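Local structure of CbsA (Xanthomonas oryzae pv. oryzae, 5XYH) at residues 152-157 and 206-211; 243-248 and 317-322. The protein hydrolyses 1,4-beta-glucosidic bonds of cellulose as a cell-wall degrading exoglucanase, releasing cellobiose units from chain ends. All blocks are in the same frame, centred on the assembly; numbering follows the deposited sequence.

Contact 1: residues 152-157 and 206-211; sequences NLVTNQ and MTPAIS
Val154 meets Pro208 and Ala209 through apolar packing alone. Its two methyls go to different partners. CG1 stands anti to the backbone N of Val154 (chi1 177°), and this turns it to the proline ring, with Val154 CG1 4.2 Å from Pro208 CG. CG2 comes against the helix backbone instead. Val154 CG2 lies 3.8 Å from Ala209 CA and 4.2 Å from Ala209 CB. The small methyl of Ala209 lets the valine branch come down onto the backbone. The interface is small, about 111 Å² in total, and Val154 is the single side chain of 152-157 that takes part.

Hydrogen bonds act within each segment. The side chain of Asn156 reaches back to Asn152, one helical turn earlier. Asn156 ND2 donates to Asn152 OD1 at 3.0 Å, in the carbonyl plane and on a lone pair, and the bond lies nearly flat in the amide of Asn156. The Asn152 amide is also held by Asp148 through its ND2. Asn156 is the first residue to leave helical angles, so the amide pair lies at the end of the helix.

Helix 150-155 follows strand 140-145, and helix 206-218 follows strand 188-193, its parallel neighbour. The contact is helix-to-helix packing around the parallel strands of the distorted alpha/beta barrel of glycosyl hydrolase family 6.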
loop_
_atom_site.group_PDB
_atom_site.type_symbol
_atom_site.label_atom_id
_atom_site.label_comp_id
_atom_site.label_asym_id
_atom_site.label_seq_id
_atom_site.Cartn_x
_atom_site.Cartn_y
_atom_site.Cartn_z
ATOM N N ASN A 152 -9.929 0.821 9.324
ATOM C CA ASN A 152 -11.256 0.216 9.369
ATOM C C ASN A 152 -11.926 0.418 10.715
ATOM O O ASN A 152 -13.161 0.439 10.794
ATOM C CB ASN A 152 -11.177 -1.272 9.050
ATOM C CG ASN A 152 -10.634 -1.537 7.675
ATOM O OD1 ASN A 152 -11.231 -1.125 6.674
ATOM N ND2 ASN A 152 -9.491 -2.236 7.605
ATOM N N LEU A 153 -11.141 0.559 11.786
ATOM C CA LEU A 153 -11.744 0.811 13.090
ATOM C C LEU A 153 -12.427 2.172 13.151
ATOM O O LEU A 153 -13.312 2.376 13.990
ATOM C CB LEU A 153 -10.699 0.711 14.200
ATOM C CG LEU A 153 -9.832 -0.544 14.254
ATOM C CD1 LEU A 153 -9.042 -0.531 15.533
ATOM C CD2 LEU A 153 -10.700 -1.799 14.175
ATOM N N VAL A 154 -12.049 3.097 12.280
ATOM C CA VAL A 154 -12.640 4.425 12.260
ATOM C C VAL A 154 -13.787 4.518 11.263
ATOM O O VAL A 154 -14.832 5.093 11.571
ATOM C CB VAL A 154 -11.557 5.482 11.962
ATOM C CG1 VAL A 154 -12.180 6.872 11.869
ATOM C CG2 VAL A 154 -10.481 5.445 13.045
ATOM N N THR A 155 -13.628 3.947 10.068
ATOM C CA THR A 155 -14.590 4.181 8.997
ATOM C C THR A 155 -15.584 3.049 8.807
ATOM O O THR A 155 -16.649 3.275 8.225
ATOM C CB THR A 155 -13.867 4.413 7.669
ATOM O OG1 THR A 155 -13.058 3.270 7.371
ATOM C CG2 THR A 155 -12.978 5.652 7.749
ATOM N N ASN A 156 -15.276 1.846 9.282
ATOM C CA ASN A 156 -16.063 0.666 8.944
ATOM C C ASN A 156 -16.549 -0.067 10.186
ATOM O O ASN A 156 -16.686 -1.298 10.174
ATOM C CB ASN A 156 -15.255 -0.271 8.054
ATOM C CG ASN A 156 -15.070 0.276 6.668
ATOM O OD1 ASN A 156 -15.989 0.890 6.105
ATOM N ND2 ASN A 156 -13.889 0.064 6.097
ATOM N N GLN A 157 -16.805 0.670 11.270
ATOM C CA GLN A 157 -17.209 0.006 12.501
ATOM C C GLN A 157 -18.558 -0.683 12.374
ATOM O O GLN A 157 -18.837 -1.600 13.146
ATOM C CB GLN A 157 -17.234 0.998 13.662
ATOM C CG GLN A 157 -15.933 1.008 14.461
ATOM C CD GLN A 157 -16.039 0.349 15.836
ATOM O OE1 GLN A 157 -17.082 -0.218 16.205
ATOM N NE2 GLN A 157 -14.950 0.422 16.602
ATOM N N MET A 206 -11.718 12.500 11.731
ATOM C CA MET A 206 -10.323 12.900 11.891
ATOM C C MET A 206 -9.858 12.718 13.338
ATOM O O MET A 206 -8.823 12.091 13.595
ATOM C CB MET A 206 -10.145 14.344 11.417
ATOM C CG MET A 206 -8.744 14.927 11.632
ATOM S SD MET A 206 -7.490 14.147 10.581
ATOM C CE MET A 206 -7.243 15.422 9.342
ATOM N N THR A 207 -10.620 13.242 14.303
ATOM C CA THR A 207 -10.213 13.116 15.704
ATOM C C THR A 207 -10.030 11.672 16.151
ATOM O O THR A 207 -8.957 11.356 16.702
ATOM C CB THR A 207 -11.206 13.859 16.604
ATOM O OG1 THR A 207 -11.015 15.273 16.435
ATOM C CG2 THR A 207 -11.001 13.472 18.071
ATOM N N PRO A 208 -10.985 10.750 15.953
ATOM C CA PRO A 208 -10.702 9.358 16.347
ATOM C C PRO A 208 -9.564 8.737 15.554
ATOM O O PRO A 208 -8.824 7.918 16.111
ATOM C CB PRO A 208 -12.039 8.632 16.113
ATOM C CG PRO A 208 -12.792 9.493 15.144
ATOM C CD PRO A 208 -12.355 10.907 15.429
ATOM N N ALA A 209 -9.379 9.111 14.286
ATOM C CA ALA A 209 -8.277 8.551 13.508
ATOM C C ALA A 209 -6.939 8.974 14.092
ATOM O O ALA A 209 -6.102 8.138 14.447
ATOM C CB ALA A 209 -8.378 8.988 12.048
ATOM N N ILE A 210 -6.727 10.285 14.205
ATOM C CA ILE A 210 -5.495 10.793 14.795
ATOM C C ILE A 210 -5.317 10.254 16.208
ATOM O O ILE A 210 -4.248 9.754 16.560
ATOM C CB ILE A 210 -5.482 12.330 14.765
ATOM C CG1 ILE A 210 -5.566 12.853 13.325
ATOM C CG2 ILE A 210 -4.270 12.867 15.501
ATOM C CD1 ILE A 210 -4.527 12.290 12.377
ATOM N N SER A 211 -6.364 10.320 17.039
ATOM C CA SER A 211 -6.203 9.854 18.413
ATOM C C SER A 211 -5.959 8.349 18.483
ATOM O O SER A 211 -5.247 7.883 19.382
ATOM C CB SER A 211 -7.415 10.234 19.260
ATOM O OG SER A 211 -8.402 9.222 19.215
#

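Contact 2: residues 243-248 and 317-322; sequences PNLPNP and NTYVNS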
loop_
_atom_site.group_PDB
_atom_site.type_symbol
_atom_site.label_atom_id
_atom_site.label_comp_id
_atom_site.label_asym_id
_atom_site.label_seq_id
_atom_site.Cartn_x
_atom_site.Cartn_y
_atom_site.Cartn_z
ATOM N N PRO A 243 -3.947 16.949 -11.456
ATOM C CA PRO A 243 -3.436 18.237 -11.955
ATOM C C PRO A 243 -4.510 19.142 -12.532
ATOM O O PRO A 243 -4.319 20.360 -12.576
ATOM C CB PRO A 243 -2.434 17.807 -13.032
ATOM C CG PRO A 243 -3.036 16.504 -13.549
ATOM C CD PRO A 243 -3.572 15.820 -12.327
ATOM N N ASN A 244 -5.632 18.605 -12.985
ATOM C CA ASN A 244 -6.645 19.467 -13.576
ATOM C C ASN A 244 -7.702 19.900 -12.575
ATOM O O ASN A 244 -8.591 20.674 -12.937
ATOM C CB ASN A 244 -7.311 18.772 -14.763
ATOM C CG ASN A 244 -6.306 18.245 -15.754
ATOM O OD1 ASN A 244 -5.389 18.962 -16.158
ATOM N ND2 ASN A 244 -6.448 16.987 -16.130
ATOM N N LEU A 245 -7.623 19.433 -11.329
ATOM C CA LEU A 245 -8.603 19.764 -10.292
ATOM C C LEU A 245 -7.880 20.219 -9.026
ATOM O O LEU A 245 -8.052 19.633 -7.953
ATOM C CB LEU A 245 -9.510 18.559 -10.012
ATOM C CG LEU A 245 -10.124 17.882 -11.251
ATOM C CD1 LEU A 245 -10.781 16.504 -10.966
ATOM C CD2 LEU A 245 -11.124 18.821 -11.927
ATOM N N PRO A 246 -7.053 21.275 -9.116
ATOM C CA PRO A 246 -6.240 21.670 -7.952
ATOM C C PRO A 246 -7.038 22.275 -6.816
ATOM O O PRO A 246 -6.527 22.308 -5.688
ATOM C CB PRO A 246 -5.252 22.692 -8.540
ATOM C CG PRO A 246 -5.970 23.266 -9.697
ATOM C CD PRO A 246 -6.781 22.138 -10.281
ATOM N N ASN A 247 -8.270 22.723 -7.056
ATOM C CA ASN A 247 -9.073 23.413 -6.043
ATOM C C ASN A 247 -10.399 22.689 -5.827
ATOM O O ASN A 247 -11.340 22.871 -6.619
ATOM C CB ASN A 247 -9.312 24.865 -6.466
ATOM C CG ASN A 247 -10.277 25.600 -5.548
ATOM O OD1 ASN A 247 -10.598 25.145 -4.443
ATOM N ND2 ASN A 247 -10.741 26.761 -6.008
ATOM N N PRO A 248 -10.527 21.878 -4.767
ATOM C CA PRO A 248 -11.781 21.137 -4.541
ATOM C C PRO A 248 -12.971 22.024 -4.224
ATOM O O PRO A 248 -14.112 21.547 -4.306
ATOM C CB PRO A 248 -11.446 20.225 -3.345
ATOM C CG PRO A 248 -9.942 20.245 -3.255
ATOM C CD PRO A 248 -9.512 21.571 -3.747
ATOM N N ASN A 317 -20.341 17.479 -12.175
ATOM C CA ASN A 317 -20.043 16.125 -12.635
ATOM C C ASN A 317 -19.337 16.145 -13.986
ATOM O O ASN A 317 -18.313 15.476 -14.170
ATOM C CB ASN A 317 -21.322 15.291 -12.706
ATOM C CG ASN A 317 -21.779 14.829 -11.345
ATOM O OD1 ASN A 317 -20.989 14.782 -10.398
ATOM N ND2 ASN A 317 -23.052 14.457 -11.237
ATOM N N THR A 318 -19.874 16.900 -14.950
ATOM C CA THR A 318 -19.206 16.987 -16.246
ATOM C C THR A 318 -17.781 17.482 -16.071
ATOM O O THR A 318 -16.846 16.932 -16.662
ATOM C CB THR A 318 -19.982 17.910 -17.188
ATOM O OG1 THR A 318 -21.312 17.409 -17.362
ATOM C CG2 THR A 318 -19.300 17.995 -18.554
ATOM N N TYR A 319 -17.604 18.499 -15.228
ATOM C CA TYR A 319 -16.286 19.094 -15.019
ATOM C C TYR A 319 -15.313 18.088 -14.428
ATOM O O TYR A 319 -14.241 17.851 -14.985
ATOM C CB TYR A 319 -16.411 20.308 -14.104
ATOM C CG TYR A 319 -15.159 21.165 -14.019
ATOM C CD1 TYR A 319 -14.939 22.204 -14.920
ATOM C CD2 TYR A 319 -14.216 20.965 -13.014
ATOM C CE1 TYR A 319 -13.798 23.002 -14.831
ATOM C CE2 TYR A 319 -13.078 21.753 -12.920
ATOM C CZ TYR A 319 -12.873 22.770 -13.829
ATOM O OH TYR A 319 -11.746 23.564 -13.733
ATOM N N VAL A 320 -15.680 17.488 -13.294
ATOM C CA VAL A 320 -14.805 16.538 -12.605
ATOM C C VAL A 320 -14.502 15.341 -13.502
ATOM O O VAL A 320 -13.342 14.931 -13.648
ATOM C CB VAL A 320 -15.446 16.106 -11.271
ATOM C CG1 VAL A 320 -14.854 14.788 -10.762
ATOM C CG2 VAL A 320 -15.289 17.217 -10.223
ATOM N N ASN A 321 -15.539 14.771 -14.131
ATOM C CA ASN A 321 -15.326 13.595 -14.979
ATOM C C ASN A 321 -14.513 13.925 -16.229
ATOM O O ASN A 321 -13.821 13.053 -16.758
ATOM C CB ASN A 321 -16.663 12.955 -15.375
ATOM C CG ASN A 321 -17.409 12.391 -14.186
ATOM O OD1 ASN A 321 -16.805 12.085 -13.151
ATOM N ND2 ASN A 321 -18.731 12.246 -14.320
ATOM N N SER A 322 -14.584 15.163 -16.722
ATOM C CA SER A 322 -13.712 15.516 -17.835
ATOM C C SER A 322 -12.256 15.581 -17.401
ATOM O O SER A 322 -11.366 15.231 -18.181
ATOM C CB SER A 322 -14.129 16.857 -18.445
ATOM O OG SER A 322 -13.735 17.942 -17.627
HETATM O O HOH W 1 -9.951 23.001 -11.755
#
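Leu245 and Tyr319 are brought together by their first torsions. In Leu245, CG lies anti to its own carbonyl carbon (chi1 -49°), which carries the branch end closer to the helix. In Tyr319, CG lies anti to the backbone N (chi1 -169°), and the ring reaches out toward the loop. The two side chains pass each other in opposite directions. One leucine methyl, CD2, meets the ring obliquely, with Leu245 CD2 3.7 Å from Tyr319 CE2 and 3.9 Å from Tyr319 CD2. The other methyl goes to the next helical residue. Leu245 CD1 is 4.0 Å from Val320 O and 4.4 Å from Val320 CG1. Leu245 thus makes the apolar contacts of 243-248 with 317-322.

A water provides the polar link. It donates to Asn244 O at 2.9 Å and lies 2.7 Å from Tyr319 OH, in the plane of the ring at its edge. The hydroxyl and that carbonyl are therefore joined through solvent. The Asn244 side chain has its own partners, as ND2 bonds to Gly323 O and Pro308 O. It reaches the end of the same helix.

Helix 316-323 follows strand 292-296. Residues 243-248 lie in the loop between strand 229-232 and the short strand 251-252. Asn317 also bonds to Thr261 N, so the helix meets the chain on both flanks of the small antiparallel pair 251-252 and 255-256.

In the fold
From the N terminus, the chain lays down its first helices and strands, among them 86-92 and 140-145, before contact 1 opens at helix 150-155. The 48 residues between its segments hold two more helices and strand 188-193, and contact 1 closes this loop at helix 206-218. The chain then passes through strand 229-232 and opens contact 2 in the loop that follows. A further 68 residues, with helix 271-284 and strand 292-296, lead to helix 316-323, where contact 2 closes. The two loops run in series and neither nests nor crosses. The centres of contacts 1 and 2 are 28 Å apart. Contact 1 joins helices beside the barrel, and contact 2 ties together excursions farther from the chain centre.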